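Local coordinates for AP endonuclease, family protein 2 (PDB 5TNV) that binds magnesium in a xylose isomerase-like TIM barrel and may act as an endonuclease, at residues R59-D67 with L307-E315. Numbering follows the deposited sequence.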
loop_
_atom_site.group_PDB
_atom_site.type_symbol
_atom_site.label_atom_id
_atom_site.label_comp_id
_atom_site.label_asym_id
_atom_site.label_seq_id
_atom_site.Cartn_x
_atom_site.Cartn_y
_atom_site.Cartn_z
ATOM N N ARG A 59 22.956 -12.001 -4.299
ATOM C CA ARG A 59 22.630 -12.497 -2.946
ATOM C C ARG A 59 21.425 -11.769 -2.372
ATOM O O ARG A 59 20.607 -12.380 -1.678
ATOM C CB ARG A 59 23.837 -12.303 -2.053
ATOM C CG ARG A 59 23.752 -13.038 -0.718
ATOM C CD ARG A 59 25.069 -12.944 0.044
ATOM N NE ARG A 59 26.135 -13.595 -0.748
ATOM C CZ ARG A 59 27.426 -13.308 -0.642
ATOM N NH1 ARG A 59 27.860 -12.451 0.254
ATOM N NH2 ARG A 59 28.294 -13.935 -1.411
ATOM N N GLN A 60 21.320 -10.459 -2.610
ATOM C CA GLN A 60 20.187 -9.707 -2.097
ATOM C C GLN A 60 18.874 -10.255 -2.650
ATOM O O GLN A 60 17.837 -10.210 -1.965
ATOM C CB GLN A 60 20.310 -8.222 -2.462
ATOM C CG GLN A 60 21.458 -7.529 -1.742
ATOM C CD GLN A 60 21.463 -6.066 -2.088
ATOM O OE1 GLN A 60 20.504 -5.338 -1.798
ATOM N NE2 GLN A 60 22.505 -5.612 -2.733
ATOM N N VAL A 61 18.894 -10.686 -3.900
ATOM C CA VAL A 61 17.727 -11.247 -4.584
ATOM C C VAL A 61 17.377 -12.606 -3.987
ATOM O O VAL A 61 16.221 -12.878 -3.648
ATOM C CB VAL A 61 18.024 -11.300 -6.093
ATOM C CG1 VAL A 61 16.847 -11.919 -6.804
ATOM C CG2 VAL A 61 18.338 -9.929 -6.627
ATOM N N ARG A 62 18.380 -13.492 -3.839
ATOM C CA ARG A 62 18.128 -14.807 -3.225
ATOM C C ARG A 62 17.638 -14.671 -1.794
ATOM O O ARG A 62 16.753 -15.426 -1.377
ATOM C CB ARG A 62 19.446 -15.609 -3.265
ATOM C CG ARG A 62 19.311 -17.002 -2.650
ATOM C CD ARG A 62 18.311 -17.851 -3.432
ATOM N NE ARG A 62 18.323 -19.212 -2.949
ATOM C CZ ARG A 62 17.384 -20.059 -3.297
ATOM N NH1 ARG A 62 16.398 -19.700 -4.120
ATOM N NH2 ARG A 62 17.402 -21.282 -2.853
ATOM N N GLU A 63 18.199 -13.735 -1.021
ATOM C CA GLU A 63 17.754 -13.502 0.356
ATOM C C GLU A 63 16.257 -13.220 0.468
ATOM O O GLU A 63 15.667 -13.514 1.510
ATOM C CB GLU A 63 18.506 -12.293 0.956
ATOM C CG GLU A 63 19.941 -12.645 1.369
ATOM C CD GLU A 63 20.793 -11.419 1.654
ATOM O OE1 GLU A 63 20.395 -10.282 1.301
ATOM O OE2 GLU A 63 21.899 -11.614 2.250
ATOM N N LEU A 64 15.689 -12.648 -0.556
ATOM C CA LEU A 64 14.264 -12.294 -0.594
ATOM C C LEU A 64 13.399 -13.392 -1.197
ATOM O O LEU A 64 12.181 -13.190 -1.348
ATOM C CB LEU A 64 14.076 -10.935 -1.256
ATOM C CG LEU A 64 14.563 -9.765 -0.440
ATOM C CD1 LEU A 64 14.707 -8.521 -1.301
ATOM C CD2 LEU A 64 13.651 -9.512 0.731
ATOM N N GLY A 65 13.963 -14.549 -1.516
ATOM C CA GLY A 65 13.221 -15.735 -1.805
ATOM C C GLY A 65 13.186 -16.175 -3.253
ATOM O O GLY A 65 12.666 -17.239 -3.595
ATOM N N PHE A 66 13.767 -15.380 -4.163
ATOM C CA PHE A 66 13.733 -15.759 -5.578
ATOM C C PHE A 66 14.579 -16.988 -5.862
ATOM O O PHE A 66 15.621 -17.211 -5.250
ATOM C CB PHE A 66 14.287 -14.616 -6.432
ATOM C CG PHE A 66 13.323 -13.472 -6.572
ATOM C CD1 PHE A 66 12.373 -13.523 -7.600
ATOM C CD2 PHE A 66 13.329 -12.374 -5.741
ATOM C CE1 PHE A 66 11.433 -12.508 -7.761
ATOM C CE2 PHE A 66 12.391 -11.356 -5.888
ATOM C CZ PHE A 66 11.451 -11.451 -6.875
ATOM N N ASP A 67 14.117 -17.778 -6.833
ATOM C CA ASP A 67 14.874 -18.823 -7.506
ATOM C C ASP A 67 15.403 -18.381 -8.869
ATOM O O ASP A 67 16.390 -18.942 -9.342
ATOM C CB ASP A 67 13.994 -20.057 -7.713
ATOM C CG ASP A 67 13.592 -20.736 -6.439
ATOM O OD1 ASP A 67 14.414 -20.960 -5.601
ATOM O OD2 ASP A 67 12.419 -21.111 -6.316
ATOM N N LEU A 307 13.106 -3.810 -5.570
ATOM C CA LEU A 307 13.410 -5.211 -5.240
ATOM C C LEU A 307 12.500 -5.761 -4.172
ATOM O O LEU A 307 11.982 -6.868 -4.279
ATOM C CB LEU A 307 14.876 -5.338 -4.798
ATOM C CG LEU A 307 15.319 -6.723 -4.473
ATOM C CD1 LEU A 307 15.144 -7.658 -5.690
ATOM C CD2 LEU A 307 16.760 -6.738 -3.981
ATOM N N GLY A 308 12.234 -4.965 -3.123
ATOM C CA GLY A 308 11.380 -5.418 -2.057
ATOM C C GLY A 308 9.967 -5.693 -2.516
ATOM O O GLY A 308 9.333 -6.693 -2.136
ATOM N N VAL A 309 9.419 -4.828 -3.347
ATOM C CA VAL A 309 8.073 -5.036 -3.887
ATOM C C VAL A 309 8.069 -6.218 -4.838
ATOM O O VAL A 309 7.144 -7.048 -4.784
ATOM C CB VAL A 309 7.471 -3.768 -4.506
ATOM C CG1 VAL A 309 6.152 -4.103 -5.164
ATOM C CG2 VAL A 309 7.305 -2.678 -3.456
ATOM N N CYS A 310 9.065 -6.363 -5.694
ATOM C CA CYS A 310 9.131 -7.546 -6.551
ATOM C C CYS A 310 9.101 -8.838 -5.735
ATOM O O CYS A 310 8.466 -9.789 -6.106
ATOM C CB CYS A 310 10.383 -7.528 -7.432
ATOM S SG CYS A 310 10.275 -6.328 -8.814
ATOM N N ALA A 311 9.814 -8.876 -4.600
ATOM C CA ALA A 311 9.836 -10.059 -3.774
ATOM C C ALA A 311 8.456 -10.381 -3.176
ATOM O O ALA A 311 8.055 -11.543 -3.147
ATOM C CB ALA A 311 10.861 -9.910 -2.657
ATOM N N GLU A 312 7.731 -9.363 -2.713
ATOM C CA GLU A 312 6.353 -9.597 -2.270
ATOM C C GLU A 312 5.510 -10.082 -3.432
ATOM O O GLU A 312 4.644 -10.979 -3.275
ATOM C CB GLU A 312 5.765 -8.351 -1.641
ATOM C CG GLU A 312 6.321 -8.013 -0.301
ATOM C CD GLU A 312 5.579 -6.958 0.504
ATOM O OE1 GLU A 312 4.687 -6.348 -0.005
ATOM O OE2 GLU A 312 5.970 -6.774 1.686
ATOM N N ASN A 313 5.699 -9.508 -4.615
ATOM C CA ASN A 313 4.937 -9.911 -5.784
ATOM C C ASN A 313 5.178 -11.351 -6.161
ATOM O O ASN A 313 4.239 -12.057 -6.576
ATOM C CB ASN A 313 5.238 -8.967 -6.956
ATOM C CG ASN A 313 4.645 -7.577 -6.765
ATOM O OD1 ASN A 313 3.836 -7.334 -5.861
ATOM N ND2 ASN A 313 5.022 -6.666 -7.655
ATOM N N ARG A 314 6.415 -11.853 -5.997
ATOM C CA ARG A 314 6.678 -13.250 -6.293
ATOM C C ARG A 314 5.861 -14.157 -5.358
ATOM O O ARG A 314 5.230 -15.120 -5.791
ATOM C CB ARG A 314 8.174 -13.570 -6.148
ATOM C CG ARG A 314 8.423 -15.077 -6.137
ATOM C CD ARG A 314 9.901 -15.446 -5.949
ATOM N NE ARG A 314 10.011 -16.896 -5.602
ATOM C CZ ARG A 314 9.750 -17.342 -4.399
ATOM N NH1 ARG A 314 9.446 -16.575 -3.408
ATOM N NH2 ARG A 314 9.817 -18.641 -4.217
ATOM N N GLU A 315 5.885 -13.850 -4.058
ATOM C CA GLU A 315 5.126 -14.656 -3.105
ATOM C C GLU A 315 3.639 -14.626 -3.439
ATOM O O GLU A 315 2.940 -15.631 -3.298
ATOM C CB GLU A 315 5.392 -14.204 -1.681
ATOM C CG GLU A 315 6.780 -14.547 -1.215
ATOM C CD GLU A 315 7.100 -14.130 0.191
ATOM O OE1 GLU A 315 6.245 -13.528 0.824
ATOM O OE2 GLU A 315 8.249 -14.400 0.642
HETATM O O HOH W 1 9.945 -13.670 -3.043
HETATM O O HOH W 2 10.347 -12.648 0.657
HETATM O O HOH W 3 11.760 -17.085 -8.264
HETATM O O HOH W 4 10.406 -19.619 -6.852
#
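Arg314 reaches across to Phe66 and Gly65, in the turn after helix 51-63. Its CG lies anti to the backbone N (chi1 167°) and the chain stays extended to NE, which carries it past the Phe66 ring. Arg314 CD sits over one ring face, 3.5 Å from Phe66 CD1, in a CH-pi contact. Beyond the ring the guanidinium lies flat against Gly65 O, which stands 3.0 Å from Arg314 CZ, over the centre of the plane. The angles at Gly65 O are poor for hydrogen bonds; NH1 and NH2 bond to waters, and NE makes a weak one. One water accepts from Arg314 NH1 and donates to Leu64 O and Ala311 O. Another accepts from Arg314 NH2 and donates to Asp67 OD2. Arg62 NH1 forms a salt bridge with Asp67 OD1 (2.8 Å) and donates a second hydrogen bond to Phe66 O.

Phe66 CZ comes within 3.5 Å of Cys310 O on helix 306-325. Leu64 lays CB against Ala311 CB (3.7 Å) and CD1 against Leu307 CG. Leu307 CD1 meets Val61 CG2. Gln319 of the second subunit also packs on Leu64.

Gly65, with positive phi, closes a Schellman motif just after helix 51-63. The contact joins the first and last of the outer helices of the TIM barrel, beside strand 29-32.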